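Local coordinates for protein peptidyl tryptophan dihydroxylase (Pseudomonas putida, PDB 7CTQ) that acts as an FAD-dependent monooxygenase that dihydroxylates a peptidyl tryptophan, a step essential for biogenesis of the tryptophylquinone cofactor, at residues A[6-11]-A[27-32]; A[19-24]-A[100-105]; A[135-140]-A[256-261]; A[288-293]-A[368-373]. All coordinates share one frame; numbering follows the deposited sequence.

Contact 1. Residues A[6-11]-A[27-32]; sequences PRIVVL and LGYAVT
V9 and T32 pair in parallel, joining strand 8-11 to strand 31-35 as the two strands of the beta-alpha-beta unit that opens this Rossmann-type, FAD-binding fold; helix 15-27 forms the crossover. Two backbone hydrogen bonds hold the pairing, both made by T32 so that they flank V9: T32 N donates to I8 O (3.1 Å) and V10 N to T32 O (2.8 Å, N-H...O 170°). V9 CA adds a CH...O contact to the same T32 O at 3.2 Å. Before this pairing the two chain segments lie farther apart, and the carbonyl O of A30 is buried without a polar partner. Apolar contacts lie here. The Y29 ring meets P6 and I8, with P6 CG at the ring edge, 4.0 Å from CE1, while the ring hydroxyl bonds N290 OD1 in helix 285-294. Farther along, V10 CG2 and V31 CG1 meet at 4.1 Å. Helix 15-27 ends in a Schellman motif at G28, which has positive phi, before the chain enters the second strand. The tightest side-chain touch comes from I8: with CG1 beside the backbone N (chi1 -59°) and CD1 extended beyond it (chi2 164°), that methyl reaches Y29 CD1 at 3.5 Å.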
loop_
_atom_site.group_PDB
_atom_site.type_symbol
_atom_site.label_atom_id
_atom_site.label_comp_id
_atom_site.label_asym_id
_atom_site.label_seq_id
_atom_site.Cartn_x
_atom_site.Cartn_y
_atom_site.Cartn_z
ATOM N N PRO A 6 22.874 16.537 -1.210
ATOM C CA PRO A 6 21.623 16.913 -0.538
ATOM C C PRO A 6 21.391 16.098 0.722
ATOM O O PRO A 6 21.714 14.910 0.786
ATOM C CB PRO A 6 20.555 16.618 -1.595
ATOM C CG PRO A 6 21.159 15.509 -2.414
ATOM C CD PRO A 6 22.638 15.770 -2.448
ATOM N N ARG A 7 20.815 16.754 1.726
ATOM C CA ARG A 7 20.453 16.108 2.984
ATOM C C ARG A 7 19.050 15.525 2.852
ATOM O O ARG A 7 18.063 16.267 2.861
ATOM C CB ARG A 7 20.510 17.117 4.130
ATOM C CG ARG A 7 21.837 17.161 4.863
ATOM C CD ARG A 7 21.664 17.613 6.311
ATOM N NE ARG A 7 20.736 16.769 7.066
ATOM C CZ ARG A 7 21.096 15.955 8.056
ATOM N NH1 ARG A 7 22.372 15.866 8.411
ATOM N NH2 ARG A 7 20.182 15.227 8.691
ATOM N N ILE A 8 18.950 14.204 2.735
ATOM C CA ILE A 8 17.657 13.533 2.606
ATOM C C ILE A 8 17.294 12.909 3.942
ATOM O O ILE A 8 18.017 12.042 4.449
ATOM C CB ILE A 8 17.669 12.461 1.505
ATOM C CG1 ILE A 8 18.017 13.071 0.142
ATOM C CG2 ILE A 8 16.314 11.767 1.469
ATOM C CD1 ILE A 8 18.416 12.051 -0.902
ATOM N N VAL A 9 16.157 13.315 4.502
ATOM C CA VAL A 9 15.660 12.745 5.748
ATOM C C VAL A 9 14.306 12.105 5.484
ATOM O O VAL A 9 13.411 12.743 4.911
ATOM C CB VAL A 9 15.550 13.800 6.864
ATOM C CG1 VAL A 9 15.071 13.138 8.142
ATOM C CG2 VAL A 9 16.891 14.521 7.066
ATOM N N VAL A 10 14.160 10.852 5.914
ATOM C CA VAL A 10 12.917 10.092 5.838
ATOM C C VAL A 10 12.297 10.043 7.232
ATOM O O VAL A 10 12.965 9.652 8.199
ATOM C CB VAL A 10 13.168 8.666 5.313
ATOM C CG1 VAL A 10 11.881 7.828 5.372
ATOM C CG2 VAL A 10 13.763 8.692 3.893
ATOM N N LEU A 11 11.019 10.410 7.335
ATOM C CA LEU A 11 10.272 10.331 8.588
ATOM C C LEU A 11 9.439 9.062 8.604
ATOM O O LEU A 11 8.511 8.916 7.798
ATOM C CB LEU A 11 9.362 11.544 8.780
ATOM C CG LEU A 11 9.940 12.896 8.392
ATOM C CD1 LEU A 11 8.927 14.006 8.642
ATOM C CD2 LEU A 11 11.233 13.155 9.158
ATOM N N LEU A 27 20.766 4.246 -5.363
ATOM C CA LEU A 27 21.051 5.296 -6.331
ATOM C C LEU A 27 22.292 6.096 -5.967
ATOM O O LEU A 27 22.748 6.904 -6.782
ATOM C CB LEU A 27 19.849 6.239 -6.465
ATOM C CG LEU A 27 18.629 5.645 -7.176
ATOM C CD1 LEU A 27 17.522 6.693 -7.339
ATOM C CD2 LEU A 27 19.043 5.048 -8.528
ATOM N N GLY A 28 22.834 5.894 -4.771
ATOM C CA GLY A 28 24.040 6.559 -4.339
ATOM C C GLY A 28 23.842 7.676 -3.335
ATOM O O GLY A 28 24.772 8.461 -3.123
ATOM N N TYR A 29 22.674 7.771 -2.713
ATOM C CA TYR A 29 22.346 8.887 -1.840
ATOM C C TYR A 29 22.635 8.540 -0.390
ATOM O O TYR A 29 22.356 7.427 0.058
ATOM C CB TYR A 29 20.874 9.274 -1.979
ATOM C CG TYR A 29 20.580 10.044 -3.232
ATOM C CD1 TYR A 29 20.906 11.390 -3.335
ATOM C CD2 TYR A 29 19.989 9.425 -4.319
ATOM C CE1 TYR A 29 20.639 12.102 -4.484
ATOM C CE2 TYR A 29 19.724 10.123 -5.475
ATOM C CZ TYR A 29 20.041 11.460 -5.552
ATOM O OH TYR A 29 19.767 12.144 -6.710
ATOM N N ALA A 30 23.185 9.510 0.338
ATOM C CA ALA A 30 23.219 9.439 1.792
ATOM C C ALA A 30 21.816 9.696 2.330
ATOM O O ALA A 30 21.129 10.613 1.870
ATOM C CB ALA A 30 24.207 10.464 2.352
ATOM N N VAL A 31 21.380 8.876 3.286
ATOM C CA VAL A 31 19.997 8.894 3.757
ATOM C C VAL A 31 19.967 8.739 5.269
ATOM O O VAL A 31 20.668 7.888 5.825
ATOM C CB VAL A 31 19.164 7.768 3.107
ATOM C CG1 VAL A 31 17.724 7.812 3.600
ATOM C CG2 VAL A 31 19.236 7.840 1.582
ATOM N N THR A 32 19.127 9.539 5.926
ATOM C CA THR A 32 18.854 9.425 7.354
ATOM C C THR A 32 17.364 9.187 7.563
ATOM O O THR A 32 16.533 9.870 6.955
ATOM C CB THR A 32 19.292 10.692 8.105
ATOM O OG1 THR A 32 20.713 10.853 8.001
ATOM C CG2 THR A 32 18.892 10.621 9.577
#

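Contact 2. Residues A[19-24]-A[100-105]; sequences ATAIGL and DDLQRA
I22 and A105 mark the nearest backbone approach, 6.5 Å between their CA atoms, of two helical segments that run almost in the same direction. The axes of 19-24 and 100-104 are 11° apart and come no closer than 10.2 Å, and no hydrogen bond crosses between them; I22 and L102 reach across to each other and to the CB atoms of A21 and A105. L102 spans the space with one methyl: its CD2 reaches A21 CB at 3.8 Å and also lies 4.1 Å from I22 CG1, thus meeting two successive residues of the facing helix. I22 answers: with CG1 beside the backbone N (chi1 -62°), that methylene meets A105 CB at 4.2 Å as well as the leucine methyl. A polar pair belongs to 100-105 itself, where R104 NH2 and D101 OD1 form a long salt bridge of 3.5 Å; the guanidinium also holds one face over D100 O, and D101 OD2 accepts from A62 N. At the end of helix 91-104, A105 O receives R25 NE, a tie back to helix 15-27. The contact thus packs helix 91-104 alongside the crossover helix of the first beta-alpha-beta unit. That helix packs on the Rossmann-type sheet beside its parallel strand 31-35, A21 against V31 and V33, while T20 meets A282 of helix 274-282 and I289 of helix 285-294.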
loop_
_atom_site.group_PDB
_atom_site.type_symbol
_atom_site.label_atom_id
_atom_site.label_comp_id
_atom_site.label_asym_id
_atom_site.label_seq_id
_atom_site.Cartn_x
_atom_site.Cartn_y
_atom_site.Cartn_z
ATOM N N ALA A 19 11.778 0.954 2.621
ATOM C CA ALA A 19 11.947 0.663 1.203
ATOM C C ALA A 19 12.542 1.851 0.461
ATOM O O ALA A 19 13.523 1.709 -0.276
ATOM C CB ALA A 19 10.594 0.270 0.600
ATOM N N THR A 20 11.971 3.039 0.662
ATOM C CA THR A 20 12.432 4.226 -0.051
ATOM C C THR A 20 13.884 4.547 0.290
ATOM O O THR A 20 14.703 4.821 -0.601
ATOM C CB THR A 20 11.519 5.412 0.281
ATOM O OG1 THR A 20 10.173 5.091 -0.094
ATOM C CG2 THR A 20 11.972 6.671 -0.442
ATOM N N ALA A 21 14.213 4.513 1.582
ATOM C CA ALA A 21 15.579 4.754 2.044
ATOM C C ALA A 21 16.588 3.858 1.329
ATOM O O ALA A 21 17.625 4.330 0.840
ATOM C CB ALA A 21 15.651 4.534 3.556
ATOM N N ILE A 22 16.299 2.556 1.264
ATOM C CA ILE A 22 17.234 1.629 0.646
ATOM C C ILE A 22 17.345 1.906 -0.844
ATOM O O ILE A 22 18.441 1.846 -1.420
ATOM C CB ILE A 22 16.815 0.179 0.933
ATOM C CG1 ILE A 22 16.850 -0.068 2.441
ATOM C CG2 ILE A 22 17.724 -0.805 0.189
ATOM C CD1 ILE A 22 16.495 -1.463 2.837
ATOM N N GLY A 23 16.223 2.238 -1.486
ATOM C CA GLY A 23 16.276 2.600 -2.890
ATOM C C GLY A 23 17.178 3.790 -3.135
ATOM O O GLY A 23 17.936 3.820 -4.109
ATOM N N LEU A 24 17.122 4.781 -2.244
ATOM C CA LEU A 24 17.967 5.959 -2.419
ATOM C C LEU A 24 19.441 5.601 -2.244
ATOM O O LEU A 24 20.296 6.080 -3.001
ATOM C CB LEU A 24 17.539 7.052 -1.445
ATOM C CG LEU A 24 16.151 7.637 -1.721
ATOM C CD1 LEU A 24 15.630 8.311 -0.498
ATOM C CD2 LEU A 24 16.227 8.606 -2.875
ATOM N N ASP A 100 17.555 -2.749 11.556
ATOM C CA ASP A 100 18.795 -3.470 11.265
ATOM C C ASP A 100 19.105 -3.439 9.776
ATOM O O ASP A 100 20.245 -3.180 9.369
ATOM C CB ASP A 100 18.703 -4.923 11.748
ATOM C CG ASP A 100 18.353 -5.038 13.219
ATOM O OD1 ASP A 100 18.351 -3.994 13.911
ATOM O OD2 ASP A 100 18.060 -6.168 13.681
ATOM N N ASP A 101 18.096 -3.712 8.946
ATOM C CA ASP A 101 18.300 -3.702 7.503
ATOM C C ASP A 101 18.686 -2.319 7.005
ATOM O O ASP A 101 19.449 -2.196 6.041
ATOM C CB ASP A 101 17.040 -4.192 6.794
ATOM C CG ASP A 101 16.575 -5.538 7.310
ATOM O OD1 ASP A 101 16.479 -5.694 8.547
ATOM O OD2 ASP A 101 16.313 -6.438 6.479
ATOM N N LEU A 102 18.181 -1.269 7.650
ATOM C CA LEU A 102 18.563 0.082 7.258
ATOM C C LEU A 102 20.027 0.357 7.596
ATOM O O LEU A 102 20.801 0.804 6.737
ATOM C CB LEU A 102 17.632 1.095 7.925
ATOM C CG LEU A 102 16.188 1.068 7.398
ATOM C CD1 LEU A 102 15.217 1.732 8.375
ATOM C CD2 LEU A 102 16.095 1.720 6.015
ATOM N N GLN A 103 20.432 0.073 8.839
ATOM C CA GLN A 103 21.828 0.277 9.216
ATOM C C GLN A 103 22.748 -0.604 8.384
ATOM O O GLN A 103 23.843 -0.180 7.998
ATOM C CB GLN A 103 22.018 0.020 10.710
ATOM C CG GLN A 103 21.915 1.288 11.550
ATOM C CD GLN A 103 21.896 1.027 13.049
ATOM O OE1 GLN A 103 21.295 0.059 13.518
ATOM N NE2 GLN A 103 22.552 1.900 13.810
ATOM N N ARG A 104 22.302 -1.817 8.056
ATOM C CA ARG A 104 23.080 -2.663 7.156
ATOM C C ARG A 104 23.271 -1.996 5.797
ATOM O O ARG A 104 24.334 -2.122 5.178
ATOM C CB ARG A 104 22.394 -4.020 7.003
ATOM C CG ARG A 104 23.282 -5.113 6.428
ATOM C CD ARG A 104 23.088 -6.442 7.156
ATOM N NE ARG A 104 21.678 -6.766 7.350
ATOM C CZ ARG A 104 21.053 -6.719 8.525
ATOM N NH1 ARG A 104 21.718 -6.368 9.619
ATOM N NH2 ARG A 104 19.763 -7.025 8.606
ATOM N N ALA A 105 22.263 -1.267 5.324
ATOM C CA ALA A 105 22.352 -0.606 4.028
ATOM C C ALA A 105 23.063 0.739 4.096
ATOM O O ALA A 105 23.159 1.426 3.071
ATOM C CB ALA A 105 20.953 -0.419 3.436
#

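Contact 3. Residues A[135-140]-A[256-261]; sequences ADFLVE and DWIRVG
F137 lays one face of its ring over the peptide joining D256 to W257. CG is anti to the backbone N (chi1 -163°); the ring's CZ is 3.6 Å from W257 N, while I258 CG2 approaches the ring edge in plane, 3.9 Å from CE1. An alanine here would probably leave the D256-W257 peptide and I258 CG2 without this cover and open a gap toward I289 and L292 of helix 285-294. At L138 the backbone pairing begins: its N donates to D256 O, and its O accepts from I258 N through a bent bond (3.1 Å, N-H...O 144°), with W257 CA also close to that oxygen. V139 points to the same side of the sheet as I258; its CG1 lies 4.0 Å from I258 CG2 and 3.9 Å from V260 CG2. E140 N then gives the shortest bond of the series, 2.7 Å to I258 O, and E140 O accepts from V260 N. On the other face E140 and R259 lie side by side, pointing the same way, their CG atoms 3.6 Å apart, and E140 CG covers one face of the guanidinium. Their charged ends nevertheless part, E140 to R142 and R259 NE to A263 O. This is the parallel pairing of the last two strands in the Rossmann-type sheet; strand 257-259 leads to G261, which touches FAD, at a position consistent with the GD motif of flavoprotein monooxygenases.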
loop_
_atom_site.group_PDB
_atom_site.type_symbol
_atom_site.label_atom_id
_atom_site.label_comp_id
_atom_site.label_asym_id
_atom_site.label_seq_id
_atom_site.Cartn_x
_atom_site.Cartn_y
_atom_site.Cartn_z
ATOM N N ALA A 135 16.735 19.142 6.725
ATOM C CA ALA A 135 16.574 18.325 5.529
ATOM C C ALA A 135 16.462 19.226 4.313
ATOM O O ALA A 135 15.678 20.179 4.311
ATOM C CB ALA A 135 15.341 17.424 5.628
ATOM N N ASP A 136 17.269 18.933 3.289
ATOM C CA ASP A 136 17.051 19.523 1.975
ATOM C C ASP A 136 15.904 18.841 1.244
ATOM O O ASP A 136 15.242 19.475 0.412
ATOM C CB ASP A 136 18.321 19.434 1.131
ATOM C CG ASP A 136 19.422 20.345 1.641
ATOM O OD1 ASP A 136 19.210 21.579 1.685
ATOM O OD2 ASP A 136 20.493 19.816 2.011
ATOM N N PHE A 137 15.671 17.557 1.541
ATOM C CA PHE A 137 14.566 16.785 0.981
ATOM C C PHE A 137 13.955 15.898 2.055
ATOM O O PHE A 137 14.672 15.175 2.758
ATOM C CB PHE A 137 15.005 15.915 -0.205
ATOM C CG PHE A 137 13.848 15.429 -1.041
ATOM C CD1 PHE A 137 13.064 14.363 -0.616
ATOM C CD2 PHE A 137 13.521 16.071 -2.227
ATOM C CE1 PHE A 137 11.979 13.929 -1.382
ATOM C CE2 PHE A 137 12.440 15.645 -3.000
ATOM C CZ PHE A 137 11.670 14.582 -2.573
ATOM N N LEU A 138 12.630 15.922 2.146
ATOM C CA LEU A 138 11.888 15.184 3.156
ATOM C C LEU A 138 11.042 14.085 2.513
ATOM O O LEU A 138 10.236 14.360 1.620
ATOM C CB LEU A 138 10.995 16.141 3.948
ATOM C CG LEU A 138 10.259 15.529 5.137
ATOM C CD1 LEU A 138 11.238 15.404 6.273
ATOM C CD2 LEU A 138 9.068 16.390 5.539
ATOM N N VAL A 139 11.205 12.847 2.980
ATOM C CA VAL A 139 10.287 11.759 2.649
ATOM C C VAL A 139 9.331 11.576 3.822
ATOM O O VAL A 139 9.753 11.218 4.926
ATOM C CB VAL A 139 11.033 10.451 2.345
ATOM C CG1 VAL A 139 10.048 9.349 1.974
ATOM C CG2 VAL A 139 12.087 10.651 1.264
ATOM N N GLU A 140 8.040 11.800 3.581
ATOM C CA GLU A 140 7.005 11.597 4.593
ATOM C C GLU A 140 6.504 10.163 4.495
ATOM O O GLU A 140 5.856 9.781 3.512
ATOM C CB GLU A 140 5.858 12.584 4.406
ATOM C CG GLU A 140 4.661 12.250 5.257
ATOM C CD GLU A 140 4.998 12.345 6.717
ATOM O OE1 GLU A 140 5.162 13.485 7.194
ATOM O OE2 GLU A 140 5.110 11.293 7.379
ATOM N N ASP A 256 10.367 19.527 -2.867
ATOM C CA ASP A 256 11.414 18.971 -2.022
ATOM C C ASP A 256 10.836 18.006 -1.004
ATOM O O ASP A 256 11.377 17.863 0.096
ATOM C CB ASP A 256 12.208 20.075 -1.303
ATOM C CG ASP A 256 11.320 21.020 -0.490
ATOM O OD1 ASP A 256 10.157 20.673 -0.186
ATOM O OD2 ASP A 256 11.798 22.122 -0.137
ATOM N N TRP A 257 9.734 17.343 -1.342
ATOM C CA TRP A 257 9.177 16.359 -0.427
ATOM C C TRP A 257 8.339 15.359 -1.207
ATOM O O TRP A 257 7.938 15.601 -2.349
ATOM C CB TRP A 257 8.348 17.009 0.688
ATOM C CG TRP A 257 7.115 17.736 0.233
ATOM C CD1 TRP A 257 7.026 19.051 -0.126
ATOM C CD2 TRP A 257 5.790 17.195 0.108
ATOM N NE1 TRP A 257 5.729 19.359 -0.471
ATOM C CE2 TRP A 257 4.953 18.236 -0.340
ATOM C CE3 TRP A 257 5.235 15.933 0.322
ATOM C CZ2 TRP A 257 3.595 18.053 -0.577
ATOM C CZ3 TRP A 257 3.880 15.752 0.083
ATOM C CH2 TRP A 257 3.078 16.807 -0.363
ATOM N N ILE A 258 8.072 14.237 -0.562
ATOM C CA ILE A 258 7.257 13.194 -1.167
ATOM C C ILE A 258 6.613 12.408 -0.040
ATOM O O ILE A 258 7.210 12.220 1.023
ATOM C CB ILE A 258 8.102 12.303 -2.112
ATOM C CG1 ILE A 258 7.201 11.489 -3.041
ATOM C CG2 ILE A 258 9.065 11.363 -1.338
ATOM C CD1 ILE A 258 7.991 10.678 -4.033
ATOM N N ARG A 259 5.371 11.992 -0.256
ATOM C CA ARG A 259 4.713 11.029 0.608
ATOM C C ARG A 259 4.760 9.640 -0.022
ATOM O O ARG A 259 4.551 9.483 -1.231
ATOM C CB ARG A 259 3.259 11.433 0.877
ATOM C CG ARG A 259 3.109 12.440 2.010
ATOM C CD ARG A 259 1.790 13.174 1.956
ATOM N NE ARG A 259 0.790 12.553 2.815
ATOM C CZ ARG A 259 0.369 13.069 3.964
ATOM N NH1 ARG A 259 0.863 14.215 4.402
ATOM N NH2 ARG A 259 -0.553 12.437 4.672
ATOM N N VAL A 260 5.015 8.630 0.813
ATOM C CA VAL A 260 5.038 7.239 0.384
ATOM C C VAL A 260 4.231 6.408 1.363
ATOM O O VAL A 260 3.966 6.815 2.497
ATOM C CB VAL A 260 6.467 6.669 0.254
ATOM C CG1 VAL A 260 7.221 7.389 -0.847
ATOM C CG2 VAL A 260 7.219 6.761 1.589
ATOM N N GLY A 261 3.822 5.229 0.897
ATOM C CA GLY A 261 3.113 4.323 1.781
ATOM C C GLY A 261 1.716 4.805 2.132
ATOM O O GLY A 261 1.044 5.494 1.353
#

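Contact 4. Residues A[288-293]-A[368-373]; sequences VINTLL and DGLVDE
T291 OG1 is gripped from two directions: it accepts from V371 N at 2.8 Å (N-H...O 167°) and is hydrogen-bonded to V287 O one turn back in its own helix. Its first torsion sets the hydroxyl beside the backbone N (chi1 -46°), which lets it serve both partners, and T291 CG2 packs 3.7 Å from V371 O, a buried carbonyl oxygen that finds no polar partner. A valine in place of T291 would lack the hydroxyl and would probably leave V371 N without its acceptor. One residue earlier, N290 ND2 donates to G369 O at 2.7 Å; that oxygen lies in the plane of the amide, whereas the donor stands well above the carbonyl plane, 46° out of it. N290 OD1 is hydrogen-bonded to the hydroxyl of Y29, so the rotation of the amide is fixed from both ends. D368 and G369, both with positive phi, form the two-residue turn of the beta-hairpin 359-367/370-378, with angles close to type I', and the hairpin meets helix 285-294 at this turn, its strand 370-373 lying steeply across the helix axis. L370 crosses N290 at about a right angle; its CD2 touches T291 CA at 3.7 Å and N290 ND2 at 3.6 Å. V371 turns toward the helix, and its CG2 looks across to V288 CG2 at 4.4 Å.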
loop_
_atom_site.group_PDB
_atom_site.type_symbol
_atom_site.label_atom_id
_atom_site.label_comp_id
_atom_site.label_asym_id
_atom_site.label_seq_id
_atom_site.Cartn_x
_atom_site.Cartn_y
_atom_site.Cartn_z
ATOM N N VAL A 288 11.676 9.261 -8.494
ATOM C CA VAL A 288 11.035 10.575 -8.471
ATOM C C VAL A 288 11.918 11.554 -7.703
ATOM O O VAL A 288 12.215 12.661 -8.174
ATOM C CB VAL A 288 9.613 10.475 -7.878
ATOM C CG1 VAL A 288 9.021 11.864 -7.618
ATOM C CG2 VAL A 288 8.675 9.687 -8.842
ATOM N N ILE A 289 12.385 11.132 -6.525
ATOM C CA ILE A 289 13.320 11.934 -5.728
ATOM C C ILE A 289 14.580 12.241 -6.531
ATOM O O ILE A 289 15.052 13.384 -6.576
ATOM C CB ILE A 289 13.632 11.197 -4.414
ATOM C CG1 ILE A 289 12.337 11.011 -3.623
ATOM C CG2 ILE A 289 14.703 11.932 -3.569
ATOM C CD1 ILE A 289 12.441 10.063 -2.450
ATOM N N ASN A 290 15.141 11.218 -7.182
ATOM C CA ASN A 290 16.337 11.399 -7.996
ATOM C C ASN A 290 16.127 12.477 -9.056
ATOM O O ASN A 290 17.022 13.300 -9.312
ATOM C CB ASN A 290 16.723 10.058 -8.636
ATOM C CG ASN A 290 18.022 10.126 -9.399
ATOM O OD1 ASN A 290 19.056 10.531 -8.856
ATOM N ND2 ASN A 290 17.984 9.731 -10.673
ATOM N N THR A 291 14.937 12.510 -9.660
ATOM C CA THR A 291 14.630 13.575 -10.605
ATOM C C THR A 291 14.521 14.915 -9.892
ATOM O O THR A 291 15.055 15.922 -10.368
ATOM C CB THR A 291 13.343 13.263 -11.367
ATOM O OG1 THR A 291 13.376 11.895 -11.812
ATOM C CG2 THR A 291 13.203 14.200 -12.590
ATOM N N LEU A 292 13.869 14.937 -8.733
ATOM C CA LEU A 292 13.649 16.197 -8.044
ATOM C C LEU A 292 14.973 16.841 -7.642
ATOM O O LEU A 292 15.069 18.075 -7.572
ATOM C CB LEU A 292 12.754 15.965 -6.823
ATOM C CG LEU A 292 11.268 15.687 -7.133
ATOM C CD1 LEU A 292 10.499 15.373 -5.874
ATOM C CD2 LEU A 292 10.611 16.856 -7.862
ATOM N N LEU A 293 16.007 16.026 -7.414
ATOM C CA LEU A 293 17.311 16.487 -6.940
ATOM C C LEU A 293 18.313 16.727 -8.064
ATOM O O LEU A 293 19.035 17.730 -8.024
ATOM C CB LEU A 293 17.882 15.479 -5.943
ATOM C CG LEU A 293 17.044 15.341 -4.670
ATOM C CD1 LEU A 293 17.540 14.211 -3.797
ATOM C CD2 LEU A 293 17.026 16.647 -3.895
ATOM N N ASP A 368 16.455 5.996 -17.500
ATOM C CA ASP A 368 17.783 6.157 -16.887
ATOM C C ASP A 368 17.701 6.781 -15.495
ATOM O O ASP A 368 18.526 7.620 -15.104
ATOM C CB ASP A 368 18.713 6.959 -17.812
ATOM C CG ASP A 368 19.036 6.212 -19.117
ATOM O OD1 ASP A 368 19.159 4.966 -19.066
ATOM O OD2 ASP A 368 19.154 6.854 -20.192
ATOM N N GLY A 369 16.697 6.360 -14.728
ATOM C CA GLY A 369 16.536 6.821 -13.365
ATOM C C GLY A 369 15.910 8.190 -13.213
ATOM O O GLY A 369 15.904 8.731 -12.104
ATOM N N LEU A 370 15.414 8.784 -14.286
ATOM C CA LEU A 370 14.836 10.115 -14.219
ATOM C C LEU A 370 13.478 10.127 -14.903
ATOM O O LEU A 370 13.268 9.443 -15.910
ATOM C CB LEU A 370 15.731 11.153 -14.893
ATOM C CG LEU A 370 17.144 11.380 -14.338
ATOM C CD1 LEU A 370 18.026 12.053 -15.409
ATOM C CD2 LEU A 370 17.084 12.214 -13.082
ATOM N N VAL A 371 12.564 10.929 -14.363
ATOM C CA VAL A 371 11.284 11.147 -15.024
ATOM C C VAL A 371 11.523 12.108 -16.176
ATOM O O VAL A 371 12.032 13.216 -15.987
ATOM C CB VAL A 371 10.225 11.683 -14.046
ATOM C CG1 VAL A 371 8.894 11.997 -14.783
ATOM C CG2 VAL A 371 9.993 10.681 -12.927
ATOM N N ASP A 372 11.220 11.653 -17.377
ATOM C CA ASP A 372 11.314 12.475 -18.568
ATOM C C ASP A 372 9.911 12.557 -19.135
ATOM O O ASP A 372 8.937 12.257 -18.441
ATOM C CB ASP A 372 12.318 11.872 -19.562
ATOM C CG ASP A 372 12.991 12.918 -20.451
ATOM O OD1 ASP A 372 12.296 13.829 -20.968
ATOM O OD2 ASP A 372 14.233 12.822 -20.649
ATOM N N GLU A 373 9.798 12.949 -20.391
ATOM C CA GLU A 373 8.522 13.095 -21.054
ATOM C C GLU A 373 8.686 12.510 -22.447
ATOM O O GLU A 373 9.740 12.675 -23.068
ATOM C CB GLU A 373 8.117 14.569 -21.107
ATOM C CG GLU A 373 6.667 14.825 -21.367
ATOM C CD GLU A 373 6.394 16.295 -21.660
ATOM O OE1 GLU A 373 7.279 16.953 -22.251
ATOM O OE2 GLU A 373 5.301 16.788 -21.302
#

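In the fold
From the N terminus, contact 1 closes the short loop around helix 15-27. Contact 2 opens within that loop, on the crossover helix itself, and closes far later on helix 91-104, so the two cross along the chain. Contact 3 opens after both have closed and adds strand 257-259 beyond strand 137-140, which neighbours strand 8-11 in the same sheet and bonds to it through V9, L11 and V139. Contact 4 follows in series and brings the hairpin 359-378 against helix 285-294. That helix connects them: I289 packs on L24, F137, V139 and I258, and L293 on I8 and Y29. The four thus join the sheet, its helices and the later hairpin.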